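PDB 6KR5: cysteine synthase 3 from Entamoeba histolytica, which catalyses, as a pyridoxal-phosphate-dependent O-acetylserine sulfhydrylase, the formation of L-cysteine from O-acetylserine and sulfide. Local coordinates for residues I257-Q260 / D261-M265; A266-V269 / V270-G274; A284-A287 / G288-A292; T326-Q329 / V330-S333. All coordinates share one frame; numbering follows the deposited sequence.

Contact 1 of 4, residues I257-Q260 / D261-M265; sequences IKTQ and DAWKM
Thr259 and Trp263, one turn apart at the start of helix 259-273, lie alongside each other and point the same way. From CB, the Thr259 side chain forks. Its CG2, anti to the backbone N (OG1 at chi1 -69°), reaches over one face of the indole and sits 3.7 Å from the centroid of the Trp263 six-membered ring, a CH-pi contact displaced toward the rim. Its OG1 turns the other way, to Glu220 and the backbone N of Gly233, while Trp263 NE1 bonds to the carbonyl of Gly233. Gln260, bent at chi2 (-65°), brings NE2 to 3.3 Å from Trp263 CZ3, with its amide plane 84° from the ring plane. Lys258 is at the N-cap position, and its O accepts the first i to i+4 bond, from Ala262 N at 2.9 Å. A water there accepts from Lys258 N at 2.9 Å and donates to Asp261 OD2 at 2.8 Å. Lys258 NZ stays 5.2 Å from Asp261 OD2. Ile257 CG2 packs on Ala262 CB at 4.1 Å. The arrangement is a strand-to-helix junction: strand 253-257, outermost in the mixed sheet within this chain, passes through the single residue Lys258 into the helix.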
loop_
_atom_site.group_PDB
_atom_site.type_symbol
_atom_site.label_atom_id
_atom_site.label_comp_id
_atom_site.label_asym_id
_atom_site.label_seq_id
_atom_site.Cartn_x
_atom_site.Cartn_y
_atom_site.Cartn_z
ATOM N N ILE B 257 26.220 1.008 0.205
ATOM C CA ILE B 257 25.558 1.953 1.100
ATOM C C ILE B 257 25.565 1.361 2.503
ATOM O O ILE B 257 25.173 0.203 2.701
ATOM C CB ILE B 257 24.115 2.267 0.645
ATOM C CG1 ILE B 257 24.092 3.000 -0.705
ATOM C CG2 ILE B 257 23.370 3.066 1.717
ATOM C CD1 ILE B 257 24.607 4.473 -0.661
ATOM N N LYS B 258 26.009 2.152 3.480
ATOM C CA LYS B 258 25.995 1.688 4.863
ATOM C C LYS B 258 24.566 1.516 5.367
ATOM O O LYS B 258 23.689 2.352 5.105
ATOM C CB LYS B 258 26.735 2.669 5.774
ATOM C CG LYS B 258 28.236 2.796 5.509
ATOM C CD LYS B 258 28.816 3.867 6.418
ATOM C CE LYS B 258 30.326 3.966 6.300
ATOM N NZ LYS B 258 30.828 5.149 7.052
ATOM N N THR B 259 24.356 0.447 6.140
ATOM C CA THR B 259 23.053 0.175 6.743
ATOM C C THR B 259 22.472 1.416 7.420
ATOM O O THR B 259 21.328 1.803 7.150
ATOM C CB THR B 259 23.172 -0.972 7.752
ATOM O OG1 THR B 259 23.432 -2.193 7.054
ATOM C CG2 THR B 259 21.872 -1.166 8.510
ATOM N N GLN B 260 23.258 2.076 8.283
ATOM C CA GLN B 260 22.725 3.222 9.021
ATOM C C GLN B 260 22.373 4.381 8.100
ATOM O O GLN B 260 21.416 5.116 8.372
ATOM C CB GLN B 260 23.716 3.701 10.083
ATOM C CG GLN B 260 24.050 2.684 11.147
ATOM C CD GLN B 260 22.873 2.309 12.013
ATOM O OE1 GLN B 260 21.977 3.118 12.262
ATOM N NE2 GLN B 260 22.866 1.064 12.484
ATOM N N ASP B 261 23.130 4.568 7.020
ATOM C CA ASP B 261 22.814 5.627 6.067
ATOM C C ASP B 261 21.536 5.309 5.299
ATOM O O ASP B 261 20.733 6.207 5.014
ATOM C CB ASP B 261 23.977 5.837 5.095
ATOM C CG ASP B 261 25.201 6.442 5.755
ATOM O OD1 ASP B 261 25.121 6.808 6.951
ATOM O OD2 ASP B 261 26.248 6.551 5.067
ATOM N N ALA B 262 21.330 4.035 4.951
ATOM C CA ALA B 262 20.079 3.660 4.295
ATOM C C ALA B 262 18.877 4.003 5.167
ATOM O O ALA B 262 17.869 4.533 4.678
ATOM C CB ALA B 262 20.100 2.163 3.959
ATOM N N TRP B 263 18.962 3.705 6.463
ATOM C CA TRP B 263 17.854 3.997 7.363
ATOM C C TRP B 263 17.648 5.497 7.504
ATOM O O TRP B 263 16.513 5.982 7.472
ATOM C CB TRP B 263 18.104 3.394 8.734
ATOM C CG TRP B 263 18.184 1.923 8.767
ATOM C CD1 TRP B 263 17.760 1.037 7.810
ATOM C CD2 TRP B 263 18.717 1.142 9.836
ATOM N NE1 TRP B 263 18.010 -0.257 8.229
ATOM C CE2 TRP B 263 18.594 -0.215 9.467
ATOM C CE3 TRP B 263 19.305 1.460 11.066
ATOM C CZ2 TRP B 263 19.016 -1.249 10.295
ATOM C CZ3 TRP B 263 19.730 0.432 11.883
ATOM C CH2 TRP B 263 19.588 -0.905 11.491
ATOM N N LYS B 264 18.743 6.241 7.704
ATOM C CA LYS B 264 18.640 7.692 7.821
ATOM C C LYS B 264 18.053 8.307 6.551
ATOM O O LYS B 264 17.194 9.193 6.621
ATOM C CB LYS B 264 20.014 8.286 8.131
ATOM C CG LYS B 264 19.979 9.791 8.356
ATOM C CD LYS B 264 21.175 10.273 9.176
ATOM C CE LYS B 264 22.459 10.175 8.394
ATOM N NZ LYS B 264 23.669 10.520 9.204
ATOM N N MET B 265 18.494 7.835 5.378
ATOM C CA MET B 265 17.912 8.314 4.128
ATOM C C MET B 265 16.409 8.054 4.072
ATOM O O MET B 265 15.636 8.930 3.665
ATOM C CB MET B 265 18.602 7.658 2.934
ATOM C CG MET B 265 18.175 8.263 1.610
ATOM S SD MET B 265 19.081 9.798 1.255
ATOM C CE MET B 265 17.798 11.020 1.486
HETATM O O HOH W 1 26.698 4.888 2.913
#

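Contact 2 of 4, residues A266-V269 / V270-G274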
loop_
_atom_site.group_PDB
_atom_site.type_symbol
_atom_site.label_atom_id
_atom_site.label_comp_id
_atom_site.label_asym_id
_atom_site.label_seq_id
_atom_site.Cartn_x
_atom_site.Cartn_y
_atom_site.Cartn_z
ATOM N N ALA B 266 15.975 6.851 4.468
ATOM C CA ALA B 266 14.550 6.532 4.424
ATOM C C ALA B 266 13.749 7.470 5.312
ATOM O O ALA B 266 12.665 7.920 4.930
ATOM C CB ALA B 266 14.327 5.080 4.841
ATOM N N ARG B 267 14.272 7.781 6.499
ATOM C CA ARG B 267 13.584 8.718 7.382
ATOM C C ARG B 267 13.511 10.105 6.766
ATOM O O ARG B 267 12.512 10.814 6.935
ATOM C CB ARG B 267 14.286 8.787 8.735
ATOM C CG ARG B 267 14.077 7.546 9.581
ATOM C CD ARG B 267 14.567 7.757 11.005
ATOM N NE ARG B 267 16.026 7.813 11.097
ATOM C CZ ARG B 267 16.813 6.754 11.257
ATOM N NH1 ARG B 267 16.288 5.536 11.341
ATOM N NH2 ARG B 267 18.123 6.918 11.350
ATOM N N ALA B 268 14.569 10.522 6.068
ATOM C CA ALA B 268 14.568 11.854 5.460
ATOM C C ALA B 268 13.578 11.938 4.303
ATOM O O ALA B 268 12.918 12.966 4.115
ATOM C CB ALA B 268 15.975 12.211 4.988
ATOM N N VAL B 269 13.454 10.862 3.525
ATOM C CA VAL B 269 12.548 10.869 2.383
ATOM C C VAL B 269 11.103 11.016 2.845
ATOM O O VAL B 269 10.327 11.779 2.259
ATOM C CB VAL B 269 12.763 9.594 1.551
ATOM C CG1 VAL B 269 11.686 9.457 0.484
ATOM C CG2 VAL B 269 14.142 9.648 0.921
ATOM N N VAL B 270 10.709 10.300 3.902
ATOM C CA VAL B 270 9.324 10.439 4.332
ATOM C C VAL B 270 9.097 11.814 4.966
ATOM O O VAL B 270 8.049 12.434 4.744
ATOM C CB VAL B 270 8.901 9.262 5.243
ATOM C CG1 VAL B 270 9.720 9.200 6.489
ATOM C CG2 VAL B 270 7.398 9.331 5.574
ATOM N N LYS B 271 10.083 12.357 5.684
ATOM C CA LYS B 271 9.871 13.648 6.338
ATOM C C LYS B 271 9.844 14.795 5.336
ATOM O O LYS B 271 9.051 15.737 5.487
ATOM C CB LYS B 271 10.949 13.903 7.387
ATOM C CG LYS B 271 10.650 15.122 8.266
ATOM C CD LYS B 271 11.671 15.265 9.389
ATOM C CE LYS B 271 11.422 16.535 10.183
ATOM N NZ LYS B 271 12.433 16.751 11.255
ATOM N N TYR B 272 10.715 14.758 4.319
ATOM C CA TYR B 272 10.884 15.907 3.437
ATOM C C TYR B 272 10.275 15.746 2.054
ATOM O O TYR B 272 10.081 16.758 1.366
ATOM C CB TYR B 272 12.377 16.261 3.333
ATOM C CG TYR B 272 12.907 16.621 4.705
ATOM C CD1 TYR B 272 12.359 17.685 5.406
ATOM C CD2 TYR B 272 13.896 15.872 5.322
ATOM C CE1 TYR B 272 12.801 18.013 6.671
ATOM C CE2 TYR B 272 14.354 16.201 6.601
ATOM C CZ TYR B 272 13.797 17.272 7.265
ATOM O OH TYR B 272 14.224 17.631 8.540
ATOM N N ASP B 273 9.956 14.514 1.623
ATOM C CA ASP B 273 9.186 14.309 0.405
ATOM C C ASP B 273 7.850 13.633 0.653
ATOM O O ASP B 273 7.055 13.514 -0.285
ATOM C CB ASP B 273 9.998 13.503 -0.625
ATOM C CG ASP B 273 11.053 14.350 -1.283
ATOM O OD1 ASP B 273 10.744 15.010 -2.301
ATOM O OD2 ASP B 273 12.176 14.367 -0.757
ATOM N N GLY B 274 7.563 13.218 1.884
ATOM C CA GLY B 274 6.278 12.610 2.144
ATOM C C GLY B 274 6.066 11.249 1.524
ATOM O O GLY B 274 4.917 10.836 1.346
#
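The flat ring of Tyr272 meets Ala268 one helical turn back: CD2 lies 4.2 Å from Ala268 CB and 3.3 Å from Ala268 O, the oxygen approaching the ring obliquely. Over one face, offset toward the rim, runs CG of the preceding residue, Lys271, 3.9 Å above the plane. With CG anti to the carbonyl carbon (chi1 -61°), Tyr272 leans back along the helix and keeps its ring beside that turn. Ala268 O also accepts from Tyr272 N at 2.8 Å, so the backbone bond and the ring contact share one carbonyl.

Val270 has CG1 set between its own N and carbonyl carbon (chi1 61°), which presses this methyl to 3.3 Å from Arg267 O. The carbonyl so touched also accepts from Lys271 N. Of the backbone bonds between the two segments, the last is the most bent: Asp273 N reaches Val269 O at 2.8 Å with an N-H...O angle of 146°. Gly274 N makes a weak bond of 3.0 Å to Val270 O, and Gly274 then leaves helical geometry with positive phi.

The polar ends hold this last part of helix 259-273 to other parts of the chain. The buried carboxylate of Asp273 accepts backbone N-H groups of His30, Gly31 and Val32, in the loop after strand 26-28. Arg267 forms a salt bridge to Glu323 and a hydrogen bond to Leu318 O, in the segment leading to helix 327-335. Val270 packs against Phe123 of the second subunit, just past that subunit's helix 114-122.

Contact 3 of 4, residues A284-A287 / G288-A292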
loop_
_atom_site.group_PDB
_atom_site.type_symbol
_atom_site.label_atom_id
_atom_site.label_comp_id
_atom_site.label_asym_id
_atom_site.label_seq_id
_atom_site.Cartn_x
_atom_site.Cartn_y
_atom_site.Cartn_z
ATOM N N ALA B 284 18.763 2.730 -2.020
ATOM C CA ALA B 284 18.718 3.111 -3.425
ATOM C C ALA B 284 18.685 4.623 -3.589
ATOM O O ALA B 284 19.397 5.171 -4.437
ATOM C CB ALA B 284 17.513 2.471 -4.114
ATOM N N ILE B 285 17.870 5.319 -2.786
ATOM C CA ILE B 285 17.767 6.771 -2.938
ATOM C C ILE B 285 19.100 7.433 -2.620
ATOM O O ILE B 285 19.553 8.317 -3.353
ATOM C CB ILE B 285 16.625 7.336 -2.075
ATOM C CG1 ILE B 285 15.291 6.987 -2.732
ATOM C CG2 ILE B 285 16.758 8.869 -1.938
ATOM C CD1 ILE B 285 14.059 7.284 -1.900
ATOM N N LEU B 286 19.770 6.997 -1.548
ATOM C CA LEU B 286 21.055 7.618 -1.222
ATOM C C LEU B 286 22.072 7.386 -2.334
ATOM O O LEU B 286 22.792 8.313 -2.725
ATOM C CB LEU B 286 21.578 7.097 0.115
ATOM C CG LEU B 286 22.944 7.649 0.528
ATOM C CD1 LEU B 286 22.930 9.171 0.524
ATOM C CD2 LEU B 286 23.317 7.129 1.895
ATOM N N ALA B 287 22.132 6.165 -2.876
ATOM C CA ALA B 287 23.015 5.920 -4.012
ATOM C C ALA B 287 22.646 6.815 -5.188
ATOM O O ALA B 287 23.526 7.307 -5.903
ATOM C CB ALA B 287 22.959 4.452 -4.432
ATOM N N GLY B 288 21.349 7.041 -5.397
ATOM C CA GLY B 288 20.924 7.873 -6.508
ATOM C C GLY B 288 21.256 9.340 -6.294
ATOM O O GLY B 288 21.566 10.056 -7.252
ATOM N N LEU B 289 21.158 9.814 -5.046
ATOM C CA LEU B 289 21.507 11.200 -4.750
ATOM C C LEU B 289 23.006 11.427 -4.889
ATOM O O LEU B 289 23.440 12.492 -5.347
ATOM C CB LEU B 289 21.028 11.589 -3.347
ATOM C CG LEU B 289 19.511 11.658 -3.112
ATOM C CD1 LEU B 289 19.199 12.102 -1.684
ATOM C CD2 LEU B 289 18.818 12.578 -4.118
ATOM N N LYS B 290 23.815 10.450 -4.483
ATOM C CA LYS B 290 25.252 10.540 -4.740
ATOM C C LYS B 290 25.526 10.559 -6.233
ATOM O O LYS B 290 26.375 11.326 -6.711
ATOM C CB LYS B 290 25.983 9.381 -4.066
ATOM C CG LYS B 290 25.882 9.426 -2.562
ATOM C CD LYS B 290 26.729 8.354 -1.913
ATOM C CE LYS B 290 26.728 8.540 -0.411
ATOM N NZ LYS B 290 27.501 7.496 0.311
ATOM N N GLU B 291 24.814 9.726 -6.989
ATOM C CA GLU B 291 24.947 9.748 -8.440
ATOM C C GLU B 291 24.600 11.124 -8.999
ATOM O O GLU B 291 25.298 11.644 -9.879
ATOM C CB GLU B 291 24.051 8.667 -9.041
ATOM C CG GLU B 291 24.361 8.341 -10.478
ATOM C CD GLU B 291 25.633 7.533 -10.631
ATOM O OE1 GLU B 291 26.109 6.928 -9.637
ATOM O OE2 GLU B 291 26.161 7.509 -11.757
ATOM N N ALA B 292 23.540 11.743 -8.473
ATOM C CA ALA B 292 23.091 13.055 -8.922
ATOM C C ALA B 292 24.072 14.167 -8.573
ATOM O O ALA B 292 23.933 15.280 -9.094
ATOM C CB ALA B 292 21.717 13.365 -8.315
HETATM O O HOH W 2 25.856 5.983 -6.940
#
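Ile285 and Leu289 meet on the tightly packed flank of helix 279-292, which packs beside the mixed sheet of this pyridoxal-phosphate enzyme, consistent with the fold type II family of O-acetylserine sulfhydrylases. Their side chains run together in the same direction, Ile285 CG2 to Leu289 CD1 at 4.1 Å. Ile285 CG2 is anti to the backbone N (CG1 at chi1 -75°), which turns that methyl toward the next turn, and Leu289 CG settles 3.3 Å from Ile285 O. This flank lies in the core: Ile285 touches Met265 and Val269 of helix 259-273 as well as Leu306 of strand 301-306, and Leu289 touches Leu335 of helix 327-335. Gly288, also buried, adds no side chain; its N donates to Ala284 O.

The looser, partly exposed side is at Lys290. Extended beyond CG, it passes across Leu286 at an angle, its CE 4.0 Å from Leu286 CD1, so the end of its aliphatic chain borders the leucine, which also packs on Leu334 and Leu335 of helix 327-335.

Glu291 is instead a buried charge: OE2 forms a salt bridge to Lys212, at the start of strand 212-218, and OE1 one to Lys294. These positive charges probably favour an ionised carboxylate, although Glu253 OE1 also comes close to Glu291 OE1. One water joins side chain to backbone, donating to Glu291 OE1 at 2.9 Å and to Ala287 O, also at 2.9 Å, while that same Ala287 O accepts from Glu291 N.

Contact 4 of 4, residues T326-Q329 / V330-S333; sequences TKQQ and VLDS
Apolar contact comes first from Lys327 and Leu331, whose side chains pass at an angle, Lys327 CG to Leu331 CD1 at 3.9 Å. The lysine's CG lies opposite its backbone N (chi1 180°), which places the CG methylene against the leucine before the chain bends at chi3 and carries NZ off to a salt bridge with Asp34 and a bond to Gly31 O. Leu331 CG also rests 3.4 Å from Lys327 O.

Backbone bonds join the two turns: Leu331 N to Lys327 O at 2.8 Å, nearly straight at 171°, and Val330 N to Thr326 O at 2.9 Å.

Side-chain bonds to backbone close the helix start. Thr326 is the N-cap of helix 327-335, and with Gln329 it forms a capping box: Gln329 N donates to Thr326 OG1 at 3.2 Å, and Thr326 N donates to Gln329 OE1 at 3.1 Å. Two N-H groups of the helix start are satisfied in this way. One turn on, Ser333 OG donates to Val330 O at 2.8 Å; with its oxygen between its own N and carbonyl carbon (chi1 84°), it folds back on the preceding turn.

Polar links outward fix the helix among its neighbours. Asp332 OD1 bonds to His35 NE2, in the loop beyond strand 26-28 that also receives Lys327, while on another side Ser333 OG meets Lys264 of helix 259-273.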
loop_
_atom_site.group_PDB
_atom_site.type_symbol
_atom_site.label_atom_id
_atom_site.label_comp_id
_atom_site.label_asym_id
_atom_site.label_seq_id
_atom_site.Cartn_x
_atom_site.Cartn_y
_atom_site.Cartn_z
ATOM N N THR B 326 18.375 19.621 11.353
ATOM C CA THR B 326 17.555 20.155 10.282
ATOM C C THR B 326 17.761 19.346 9.011
ATOM O O THR B 326 18.671 18.517 8.908
ATOM C CB THR B 326 17.926 21.609 9.998
ATOM O OG1 THR B 326 19.277 21.634 9.522
ATOM C CG2 THR B 326 17.814 22.449 11.254
ATOM N N LYS B 327 16.920 19.620 8.008
ATOM C CA LYS B 327 17.104 18.957 6.720
ATOM C C LYS B 327 18.514 19.161 6.190
ATOM O O LYS B 327 19.152 18.216 5.712
ATOM C CB LYS B 327 16.091 19.458 5.691
ATOM C CG LYS B 327 16.280 18.772 4.350
ATOM C CD LYS B 327 15.166 19.087 3.363
ATOM C CE LYS B 327 15.581 20.199 2.418
ATOM N NZ LYS B 327 14.500 20.499 1.445
ATOM N N GLN B 328 19.042 20.382 6.288
ATOM C CA GLN B 328 20.373 20.591 5.735
ATOM C C GLN B 328 21.427 19.824 6.522
ATOM O O GLN B 328 22.370 19.281 5.934
ATOM C CB GLN B 328 20.703 22.080 5.668
ATOM C CG GLN B 328 20.164 22.733 4.395
ATOM C CD GLN B 328 20.483 21.926 3.135
ATOM O OE1 GLN B 328 19.583 21.549 2.379
ATOM N NE2 GLN B 328 21.767 21.671 2.902
ATOM N N GLN B 329 21.283 19.745 7.847
ATOM C CA GLN B 329 22.238 18.952 8.612
ATOM C C GLN B 329 22.184 17.493 8.195
ATOM O O GLN B 329 23.223 16.838 8.055
ATOM C CB GLN B 329 21.971 19.078 10.107
ATOM C CG GLN B 329 22.285 20.474 10.644
ATOM C CD GLN B 329 22.086 20.577 12.140
ATOM O OE1 GLN B 329 20.965 20.789 12.622
ATOM N NE2 GLN B 329 23.180 20.434 12.887
ATOM N N VAL B 330 20.975 16.965 8.003
ATOM C CA VAL B 330 20.842 15.560 7.631
ATOM C C VAL B 330 21.401 15.323 6.237
ATOM O O VAL B 330 22.154 14.369 6.015
ATOM C CB VAL B 330 19.372 15.111 7.735
ATOM C CG1 VAL B 330 19.207 13.740 7.102
ATOM C CG2 VAL B 330 18.951 15.059 9.184
ATOM N N LEU B 331 21.041 16.173 5.272
ATOM C CA LEU B 331 21.524 15.952 3.909
ATOM C C LEU B 331 23.030 16.164 3.810
ATOM O O LEU B 331 23.710 15.442 3.078
ATOM C CB LEU B 331 20.793 16.857 2.926
ATOM C CG LEU B 331 19.315 16.518 2.724
ATOM C CD1 LEU B 331 18.726 17.445 1.682
ATOM C CD2 LEU B 331 19.142 15.068 2.303
ATOM N N ASP B 332 23.572 17.152 4.537
ATOM C CA ASP B 332 25.025 17.313 4.576
ATOM C C ASP B 332 25.706 16.052 5.102
ATOM O O ASP B 332 26.737 15.626 4.568
ATOM C CB ASP B 332 25.406 18.508 5.450
ATOM C CG ASP B 332 25.353 19.832 4.703
ATOM O OD1 ASP B 332 25.262 19.831 3.460
ATOM O OD2 ASP B 332 25.414 20.887 5.376
ATOM N N SER B 333 25.148 15.443 6.152
ATOM C CA SER B 333 25.762 14.255 6.743
ATOM C C SER B 333 25.760 13.077 5.775
ATOM O O SER B 333 26.615 12.188 5.874
ATOM C CB SER B 333 25.042 13.888 8.043
ATOM O OG SER B 333 23.875 13.114 7.795
#

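In the fold
Contacts 1 and 2 are successive parts of helix 259-273, their centres 13 Å apart, and contact 3 lies on the next helix of the chain. Asp261 CB meets Leu286 CD2 at 3.5 Å, and Val269 CG2 meets Ile285 CD1 at 3.7 Å, so both parts of the first helix pack on the second. Contact 4 rests on the first helix too, through Ala268 CB to Val330 CG1 at 4.2 Å; its nearest atoms stay about 5 Å from contact 3. The bound pyridoxal-5'-phosphate lies about 8 Å from the side chain of Ala284 and about 11 Å from those of Ala262 and Ala266, so helices 259-273 and 279-292 stand near the cofactor without these side chains touching it.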